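Local coordinates for extracellular solute-binding protein, family 1 (PDB 3QUF) that probably binds a solute outside the cell and delivers it to an ABC importer, as other family 1 extracellular solute-binding proteins do, at residues 291-296 with 359-364; 281-286 with 354-359; 191-196 with 285-290. All blocks are in the same frame, centred on the assembly; numbering follows the deposited sequence.

Interaction 1: 291-296 with 359-364; sequences DGQWIN and DNYFKQ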
loop_
_atom_site.group_PDB
_atom_site.type_symbol
_atom_site.label_atom_id
_atom_site.label_comp_id
_atom_site.label_asym_id
_atom_site.label_seq_id
_atom_site.Cartn_x
_atom_site.Cartn_y
_atom_site.Cartn_z
ATOM N N ASP A 291 9.531 19.704 -4.317
ATOM C CA ASP A 291 9.664 18.739 -3.238
ATOM C C ASP A 291 8.405 17.929 -2.952
ATOM O O ASP A 291 8.247 17.389 -1.862
ATOM C CB ASP A 291 10.099 19.464 -1.967
ATOM C CG ASP A 291 9.010 20.405 -1.409
ATOM O OD1 ASP A 291 7.905 20.562 -1.999
ATOM O OD2 ASP A 291 9.284 21.000 -0.342
ATOM N N GLY A 292 7.532 17.807 -3.940
ATOM C CA GLY A 292 6.181 17.272 -3.721
ATOM C C GLY A 292 6.048 15.785 -4.030
ATOM O O GLY A 292 4.938 15.304 -4.258
ATOM N N GLN A 293 7.175 15.075 -4.044
ATOM C CA GLN A 293 7.166 13.649 -4.425
ATOM C C GLN A 293 6.667 12.715 -3.324
ATOM O O GLN A 293 6.928 12.934 -2.123
ATOM C CB GLN A 293 8.534 13.173 -4.903
ATOM C CG GLN A 293 9.167 13.993 -6.015
ATOM C CD GLN A 293 9.786 15.280 -5.516
ATOM O OE1 GLN A 293 10.067 15.444 -4.308
ATOM N NE2 GLN A 293 10.001 16.226 -6.455
ATOM N N TRP A 294 5.931 11.685 -3.756
ATOM C CA TRP A 294 5.425 10.608 -2.900
ATOM C C TRP A 294 5.831 9.249 -3.484
ATOM O O TRP A 294 6.191 9.135 -4.647
ATOM C CB TRP A 294 3.893 10.694 -2.768
ATOM C CG TRP A 294 3.466 11.769 -1.813
ATOM C CD1 TRP A 294 3.716 13.093 -1.943
ATOM C CD2 TRP A 294 2.824 11.604 -0.563
ATOM N NE1 TRP A 294 3.291 13.776 -0.845
ATOM C CE2 TRP A 294 2.709 12.893 0.018
ATOM C CE3 TRP A 294 2.349 10.502 0.151
ATOM C CZ2 TRP A 294 2.108 13.100 1.256
ATOM C CZ3 TRP A 294 1.735 10.716 1.353
ATOM C CH2 TRP A 294 1.657 12.024 1.920
ATOM N N ILE A 295 5.738 8.214 -2.651
ATOM C CA ILE A 295 5.869 6.837 -3.105
ATOM C C ILE A 295 4.540 6.124 -2.889
ATOM O O ILE A 295 3.627 6.620 -2.225
ATOM C CB ILE A 295 7.053 6.097 -2.441
ATOM C CG1 ILE A 295 6.818 5.908 -0.944
ATOM C CG2 ILE A 295 8.357 6.833 -2.732
ATOM C CD1 ILE A 295 7.898 5.158 -0.218
ATOM N N ASN A 296 4.411 4.968 -3.507
ATOM C CA ASN A 296 3.302 4.105 -3.204
ATOM C C ASN A 296 3.604 3.356 -1.895
ATOM O O ASN A 296 4.739 2.973 -1.595
ATOM C CB ASN A 296 3.114 2.993 -4.261
ATOM C CG ASN A 296 2.670 3.466 -5.667
ATOM O OD1 ASN A 296 2.840 2.697 -6.635
ATOM N ND2 ASN A 296 2.116 4.669 -5.811
ATOM N N ASP A 359 14.443 6.279 3.322
ATOM C CA ASP A 359 14.745 7.303 4.310
ATOM C C ASP A 359 13.998 8.615 4.115
ATOM O O ASP A 359 13.633 9.255 5.097
ATOM C CB ASP A 359 16.226 7.626 4.334
ATOM C CG ASP A 359 17.067 6.521 4.960
ATOM O OD1 ASP A 359 16.529 5.485 5.440
ATOM O OD2 ASP A 359 18.289 6.713 4.925
ATOM N N ASN A 360 13.786 9.026 2.871
ATOM C CA ASN A 360 13.259 10.349 2.608
ATOM C C ASN A 360 11.768 10.386 2.276
ATOM O O ASN A 360 11.179 11.460 2.210
ATOM C CB ASN A 360 14.098 11.027 1.541
ATOM C CG ASN A 360 15.530 11.205 1.992
ATOM O OD1 ASN A 360 15.782 11.544 3.161
ATOM N ND2 ASN A 360 16.477 10.893 1.108
ATOM N N TYR A 361 11.165 9.206 2.065
ATOM C CA TYR A 361 9.750 9.113 1.746
ATOM C C TYR A 361 9.041 8.188 2.703
ATOM O O TYR A 361 8.127 8.622 3.390
ATOM C CB TYR A 361 9.513 8.771 0.231
ATOM C CG TYR A 361 10.133 9.844 -0.599
ATOM C CD1 TYR A 361 9.432 11.015 -0.909
ATOM C CD2 TYR A 361 11.476 9.757 -0.970
ATOM C CE1 TYR A 361 10.046 12.031 -1.609
ATOM C CE2 TYR A 361 12.095 10.786 -1.683
ATOM C CZ TYR A 361 11.380 11.927 -1.956
ATOM O OH TYR A 361 11.995 12.957 -2.640
ATOM N N PHE A 362 9.411 6.916 2.765
ATOM C CA PHE A 362 8.731 5.987 3.672
ATOM C C PHE A 362 8.828 6.452 5.136
ATOM O O PHE A 362 7.821 6.582 5.828
ATOM C CB PHE A 362 9.261 4.562 3.512
ATOM C CG PHE A 362 8.656 3.604 4.486
ATOM C CD1 PHE A 362 7.344 3.233 4.388
ATOM C CD2 PHE A 362 9.430 3.086 5.519
ATOM C CE1 PHE A 362 6.790 2.372 5.333
ATOM C CE2 PHE A 362 8.864 2.228 6.461
ATOM C CZ PHE A 362 7.546 1.875 6.337
ATOM N N LYS A 363 10.031 6.736 5.583
ATOM C CA LYS A 363 10.219 7.174 6.971
ATOM C C LYS A 363 9.655 8.570 7.255
ATOM O O LYS A 363 9.483 8.933 8.406
ATOM C CB LYS A 363 11.679 7.073 7.359
ATOM C CG LYS A 363 12.119 5.586 7.479
ATOM C CD LYS A 363 13.554 5.457 8.046
ATOM C CE LYS A 363 13.558 4.927 9.489
ATOM N NZ LYS A 363 13.016 5.941 10.458
ATOM N N GLN A 364 9.368 9.327 6.216
ATOM C CA GLN A 364 8.735 10.645 6.334
ATOM C C GLN A 364 7.219 10.614 6.102
ATOM O O GLN A 364 6.602 11.681 5.981
ATOM C CB GLN A 364 9.383 11.594 5.340
ATOM C CG GLN A 364 10.888 11.694 5.494
ATOM C CD GLN A 364 11.307 12.085 6.881
ATOM O OE1 GLN A 364 10.667 12.914 7.516
ATOM N NE2 GLN A 364 12.388 11.477 7.370
HETATM O O HOH W 1 11.226 15.457 -1.904
#
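Tyr361 is the most covered residue here, meeting Gln293 with its ring and Ile295 chiefly with its CB. The carbonyl oxygen of Gln293 sits at the ring edge, near the ring plane, with Gln293 O 3.3 Å from Tyr361 CE1. The CB of Gln293 packs against the same ring carbon. The amide of Gln293 stands almost perpendicular to the ring, the two planes 88° apart. Gln293 OE1 and Tyr361 OH do not bond directly. A water donates to Gln293 OE1 at 2.7 Å and hydrogen-bonds Tyr361 OH at 2.7 Å.

Ile295 supplies the apolar half. Its CG2 meets Tyr361 CB at 3.7 Å. Its CG1 stands between the backbone N and the carbonyl carbon (chi1 66°), and the extended chi2 carries CD1 on to the next residue of the helix. There Ile295 CD1 lies 4.0 Å from Phe362 CB and also close to the Phe362 N.

A second shell holds the Gln293 groups in place. Gln293 NE2 donates to Lys158 O and Glu290 O, which fixes the amide with OE1 toward the water. Gln293 O also accepts a bond from Lys366 NZ. The contact thus packs helix 355-362 against the start of strand 295-305. Ile295 hydrogen-bonds through its backbone to Lys366 and Tyr368, while Phe362 rests on Ala136 and Val138 of strand 135-144.

Interaction 2: 281-286 with 354-359; sequences VAPFPA and LKDVVD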
loop_
_atom_site.group_PDB
_atom_site.type_symbol
_atom_site.label_atom_id
_atom_site.label_comp_id
_atom_site.label_asym_id
_atom_site.label_seq_id
_atom_site.Cartn_x
_atom_site.Cartn_y
_atom_site.Cartn_z
ATOM N N VAL A 281 16.309 4.177 -8.359
ATOM C CA VAL A 281 14.965 4.147 -7.818
ATOM C C VAL A 281 14.579 5.529 -7.330
ATOM O O VAL A 281 15.253 6.059 -6.436
ATOM C CB VAL A 281 14.811 3.155 -6.637
ATOM C CG1 VAL A 281 13.370 3.110 -6.165
ATOM C CG2 VAL A 281 15.284 1.746 -7.078
ATOM N N ALA A 282 13.464 6.056 -7.843
ATOM C CA ALA A 282 13.049 7.417 -7.539
ATOM C C ALA A 282 11.615 7.411 -7.056
ATOM O O ALA A 282 10.850 6.530 -7.437
ATOM C CB ALA A 282 13.143 8.266 -8.805
ATOM N N PRO A 283 11.239 8.380 -6.196
ATOM C CA PRO A 283 9.824 8.537 -5.932
ATOM C C PRO A 283 9.086 8.983 -7.198
ATOM O O PRO A 283 9.716 9.353 -8.212
ATOM C CB PRO A 283 9.796 9.665 -4.879
ATOM C CG PRO A 283 10.973 10.499 -5.228
ATOM C CD PRO A 283 12.030 9.531 -5.720
ATOM N N PHE A 284 7.765 8.959 -7.159
ATOM C CA PHE A 284 7.013 9.442 -8.301
ATOM C C PHE A 284 7.172 10.952 -8.435
ATOM O O PHE A 284 7.307 11.659 -7.425
ATOM C CB PHE A 284 5.548 9.082 -8.187
ATOM C CG PHE A 284 5.312 7.610 -8.199
ATOM C CD1 PHE A 284 5.306 6.893 -9.380
ATOM C CD2 PHE A 284 5.163 6.929 -7.007
ATOM C CE1 PHE A 284 5.151 5.510 -9.370
ATOM C CE2 PHE A 284 5.014 5.556 -6.989
ATOM C CZ PHE A 284 4.992 4.848 -8.176
ATOM N N PRO A 285 7.171 11.454 -9.664
ATOM C CA PRO A 285 7.233 12.898 -9.842
ATOM C C PRO A 285 6.085 13.621 -9.156
ATOM O O PRO A 285 4.979 13.101 -9.042
ATOM C CB PRO A 285 7.126 13.082 -11.351
ATOM C CG PRO A 285 7.484 11.746 -11.941
ATOM C CD PRO A 285 6.980 10.765 -10.942
ATOM N N ALA A 286 6.372 14.815 -8.677
ATOM C CA ALA A 286 5.369 15.606 -8.007
ATOM C C ALA A 286 4.312 16.157 -8.966
ATOM O O ALA A 286 4.577 16.453 -10.133
ATOM C CB ALA A 286 6.033 16.779 -7.262
ATOM N N LEU A 354 17.466 1.486 -2.522
ATOM C CA LEU A 354 16.208 1.971 -1.964
ATOM C C LEU A 354 16.431 2.989 -0.836
ATOM O O LEU A 354 15.485 3.425 -0.196
ATOM C CB LEU A 354 15.406 0.788 -1.429
ATOM C CG LEU A 354 14.888 -0.203 -2.467
ATOM C CD1 LEU A 354 14.313 -1.429 -1.778
ATOM C CD2 LEU A 354 13.852 0.469 -3.313
ATOM N N LYS A 355 17.686 3.378 -0.580
ATOM C CA LYS A 355 17.928 4.216 0.601
ATOM C C LYS A 355 17.152 5.511 0.555
ATOM O O LYS A 355 16.510 5.838 1.545
ATOM C CB LYS A 355 19.401 4.540 0.770
ATOM C CG LYS A 355 19.676 5.319 2.066
ATOM C CD LYS A 355 21.156 5.622 2.214
ATOM C CE LYS A 355 21.458 6.356 3.530
ATOM N NZ LYS A 355 20.840 5.657 4.676
ATOM N N ASP A 356 17.184 6.225 -0.569
ATOM C CA ASP A 356 16.413 7.499 -0.759
ATOM C C ASP A 356 14.931 7.281 -0.517
ATOM O O ASP A 356 14.304 7.975 0.309
ATOM C CB ASP A 356 16.670 8.102 -2.157
ATOM C CG ASP A 356 15.899 9.460 -2.421
ATOM O OD1 ASP A 356 15.840 10.361 -1.535
ATOM O OD2 ASP A 356 15.381 9.644 -3.561
ATOM N N VAL A 357 14.348 6.320 -1.217
ATOM C CA VAL A 357 12.915 6.109 -1.098
ATOM C C VAL A 357 12.514 5.724 0.329
ATOM O O VAL A 357 11.510 6.190 0.850
ATOM C CB VAL A 357 12.330 5.186 -2.206
ATOM C CG1 VAL A 357 12.452 5.877 -3.562
ATOM C CG2 VAL A 357 12.968 3.859 -2.257
ATOM N N VAL A 358 13.323 4.917 0.994
ATOM C CA VAL A 358 13.014 4.546 2.359
ATOM C C VAL A 358 13.246 5.690 3.336
ATOM O O VAL A 358 12.345 6.034 4.123
ATOM C CB VAL A 358 13.757 3.291 2.785
ATOM C CG1 VAL A 358 13.587 2.991 4.279
ATOM C CG2 VAL A 358 13.218 2.121 1.917
ATOM N N ASP A 359 14.443 6.279 3.322
ATOM C CA ASP A 359 14.745 7.303 4.310
ATOM C C ASP A 359 13.998 8.615 4.115
ATOM O O ASP A 359 13.633 9.255 5.097
ATOM C CB ASP A 359 16.226 7.626 4.334
ATOM C CG ASP A 359 17.067 6.521 4.960
ATOM O OD1 ASP A 359 16.529 5.485 5.440
ATOM O OD2 ASP A 359 18.289 6.713 4.925
HETATM O O HOH W 2 15.860 5.074 -3.453
HETATM O O HOH W 3 16.093 8.244 -5.839
#
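Val281 and Val357 form the apolar centre of this contact. Val281 CG1, anti to its own backbone N (chi1 -177°), lies 3.9 Å from Val357 CG1 and touches Val357 CG2 as well. The two side chains cross at about a right angle. The same Val281 methyl reaches Leu354 CD2 at 3.9 Å, and one branch of Val281 thus meets both Leu354 and Val357. Val357 CG1 also rests on the backbone that follows Val281. It packs on the carbonyl carbon of Ala282 and lies 3.8 Å from Pro283 N. The proline ring joins in more loosely, with Pro283 CD 4.3 Å from Val357 CG1.

The polar link is made by water, with no direct hydrogen bond between the segments. One water accepts from Val357 N at 3.0 Å and donates to Val281 O at 3.2 Å. It thereby satisfies an amide in the first turn of the helix. A second water donates to Asp356 OD2 at 2.8 Å. Its approach to Val281 O is too short for an ordinary hydrogen bond, so that half of the bridge is doubtful. Asp356 OD2 also packs against Pro283 CD at the margin of the contact. The other oxygen of the carboxylate, Asp356 OD1, is bonded by Asn360 ND2, one turn further along.

Charge pairing stays within the helix. Lys355 NZ forms a salt bridge with Asp359 OD2 at 2.8 Å, meeting it on the syn side, 17° from the carboxylate plane.

The contact therefore lays the first turn of helix 355-362 over the end of strand 279-282. On that strand Val281 also touches Ala140 and Phe142 of the neighbouring strand 135-144. Pro283, just beyond it, packs on Ile295 of strand 295-305 and on Tyr361 of the same helix.

Interaction 3: 191-196 with 285-290; sequences TGLLAS and PAYSKE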
loop_
_atom_site.group_PDB
_atom_site.type_symbol
_atom_site.label_atom_id
_atom_site.label_comp_id
_atom_site.label_asym_id
_atom_site.label_seq_id
_atom_site.Cartn_x
_atom_site.Cartn_y
_atom_site.Cartn_z
ATOM N N THR A 191 -1.517 6.866 -8.759
ATOM C CA THR A 191 -1.666 6.958 -7.300
ATOM C C THR A 191 -0.586 7.865 -6.720
ATOM O O THR A 191 -0.870 8.668 -5.818
ATOM C CB THR A 191 -1.657 5.579 -6.668
ATOM O OG1 THR A 191 -2.763 4.842 -7.225
ATOM C CG2 THR A 191 -1.805 5.647 -5.152
ATOM N N GLY A 192 0.635 7.753 -7.242
ATOM C CA GLY A 192 1.733 8.627 -6.804
ATOM C C GLY A 192 1.463 10.089 -7.083
ATOM O O GLY A 192 1.776 10.975 -6.273
ATOM N N LEU A 193 0.848 10.361 -8.230
ATOM C CA LEU A 193 0.511 11.714 -8.612
ATOM C C LEU A 193 -0.623 12.263 -7.762
ATOM O O LEU A 193 -0.577 13.399 -7.317
ATOM C CB LEU A 193 0.183 11.734 -10.107
ATOM C CG LEU A 193 0.083 13.110 -10.757
ATOM C CD1 LEU A 193 1.427 13.843 -10.670
ATOM C CD2 LEU A 193 -0.391 12.964 -12.224
ATOM N N LEU A 194 -1.621 11.425 -7.506
ATOM C CA LEU A 194 -2.713 11.726 -6.601
ATOM C C LEU A 194 -2.194 12.034 -5.197
ATOM O O LEU A 194 -2.642 13.036 -4.568
ATOM C CB LEU A 194 -3.704 10.556 -6.571
ATOM C CG LEU A 194 -4.891 10.740 -5.652
ATOM C CD1 LEU A 194 -5.831 11.858 -6.132
ATOM C CD2 LEU A 194 -5.664 9.371 -5.450
ATOM N N ALA A 195 -1.243 11.222 -4.729
ATOM C CA ALA A 195 -0.700 11.354 -3.386
ATOM C C ALA A 195 -0.048 12.738 -3.274
ATOM O O ALA A 195 -0.236 13.442 -2.292
ATOM C CB ALA A 195 0.302 10.253 -3.087
ATOM N N SER A 196 0.666 13.128 -4.315
ATOM C CA SER A 196 1.308 14.450 -4.345
ATOM C C SER A 196 0.299 15.563 -4.382
ATOM O O SER A 196 0.451 16.573 -3.684
ATOM C CB SER A 196 2.230 14.525 -5.536
ATOM O OG SER A 196 2.818 15.819 -5.715
ATOM N N PRO A 285 7.171 11.454 -9.664
ATOM C CA PRO A 285 7.233 12.898 -9.842
ATOM C C PRO A 285 6.085 13.621 -9.156
ATOM O O PRO A 285 4.979 13.101 -9.042
ATOM C CB PRO A 285 7.126 13.082 -11.351
ATOM C CG PRO A 285 7.484 11.746 -11.941
ATOM C CD PRO A 285 6.980 10.765 -10.942
ATOM N N ALA A 286 6.372 14.815 -8.677
ATOM C CA ALA A 286 5.369 15.606 -8.007
ATOM C C ALA A 286 4.312 16.157 -8.966
ATOM O O ALA A 286 4.577 16.453 -10.133
ATOM C CB ALA A 286 6.033 16.779 -7.262
ATOM N N TYR A 287 3.131 16.369 -8.424
ATOM C CA TYR A 287 2.066 17.075 -9.139
ATOM C C TYR A 287 2.473 18.490 -9.546
ATOM O O TYR A 287 2.240 18.868 -10.667
ATOM C CB TYR A 287 0.848 17.081 -8.262
ATOM C CG TYR A 287 -0.348 17.809 -8.781
ATOM C CD1 TYR A 287 -1.158 17.235 -9.760
ATOM C CD2 TYR A 287 -0.724 19.025 -8.239
ATOM C CE1 TYR A 287 -2.291 17.889 -10.221
ATOM C CE2 TYR A 287 -1.891 19.683 -8.674
ATOM C CZ TYR A 287 -2.648 19.103 -9.674
ATOM O OH TYR A 287 -3.817 19.709 -10.097
ATOM N N SER A 288 3.126 19.244 -8.662
ATOM C CA SER A 288 3.503 20.633 -8.974
ATOM C C SER A 288 4.755 21.186 -8.315
ATOM O O SER A 288 5.424 22.051 -8.922
ATOM C CB SER A 288 2.331 21.594 -8.681
ATOM O OG SER A 288 2.178 21.822 -7.298
ATOM N N LYS A 289 5.076 20.748 -7.098
ATOM C CA LYS A 289 6.175 21.323 -6.315
ATOM C C LYS A 289 7.485 20.550 -6.460
ATOM O O LYS A 289 7.488 19.318 -6.647
ATOM C CB LYS A 289 5.794 21.393 -4.848
ATOM C CG LYS A 289 4.513 22.192 -4.579
ATOM C CD LYS A 289 4.222 22.328 -3.088
ATOM C CE LYS A 289 3.061 23.304 -2.800
ATOM N NZ LYS A 289 2.629 23.234 -1.351
ATOM N N GLU A 290 8.604 21.272 -6.361
ATOM C CA GLU A 290 9.918 20.634 -6.545
ATOM C C GLU A 290 10.190 19.579 -5.464
ATOM O O GLU A 290 11.001 18.693 -5.669
ATOM C CB GLU A 290 11.053 21.671 -6.600
ATOM C CG GLU A 290 11.146 22.379 -7.963
ATOM C CD GLU A 290 11.804 21.510 -9.042
ATOM O OE1 GLU A 290 12.986 21.131 -8.854
ATOM O OE2 GLU A 290 11.151 21.241 -10.084
HETATM O O HOH W 4 4.441 11.881 -6.313
#
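Ser196 reaches from helix 188-199 to the backbone of Ala286 and Tyr287. Its CB already touches the loop, lying 3.5 Å from Tyr287 N and close to Tyr287 CB. The hydroxyl is anti to the backbone N of the serine (chi1 175°), which directs OG at the loop. There Tyr287 N donates to Ser196 OG at 2.8 Å, with a nearly straight N-H...O angle of 166°. The same oxygen packs on Ala286, with Ser196 OG 3.4 Å from Ala286 CA. At its tip the hydroxyl has a further partner, the carbonyl oxygen of Gly292, which hydrogen-bonds Ser196 OG. An alanine here is likely to leave Tyr287 N and Gly292 O without their shared partner and let the loop shift off the helix.

Leu193, almost one turn earlier, adds the apolar part. Its CD1 sits 3.6 Å from Tyr287 CA and 4.1 Å from Tyr287 CB, at the edge of the tyrosine ring and near its plane. Leu193 also touches Trp160 and Val225, so it fills the angle between this loop and helices 160-172 and 223-234. The Tyr287 ring points on past the helix and meets Tyr197 edge-to-face.

A water lies between the backbones, 2.8 Å from Gly192 O and 3.0 Å from Pro285 O. It has more acceptors around it than protons to give, so these bonds are probably not all made at once.

Chemically, one hydroxyl takes an N-H from the loop and bonds a carbonyl further along it. Because both partners are backbone groups, the serine probably helps fix the path of the chain here, and Leu193 packs against the backbone at Tyr287 beside it.

Following the chain from the N terminus, the first segment met is 191-196, in helix 188-199. Interaction 3 closes a long loop from there to 285-290, with 88 residues between its segments. Interaction 2 opens on 281-286, overlapping the end of interaction 3 at Pro285 and Ala286. Interaction 1 opens soon after at 291-296, once interaction 3 has closed. Interactions 2 and 1 then cross: their first segments follow each other, and their second segments run in the same order along helix 355-362, sharing Asp359. Together they tie that helix to two successive strands, 279-282 and 295-305, of one sheet. Interaction 3 fastens the connection between those strands to helix 188-199.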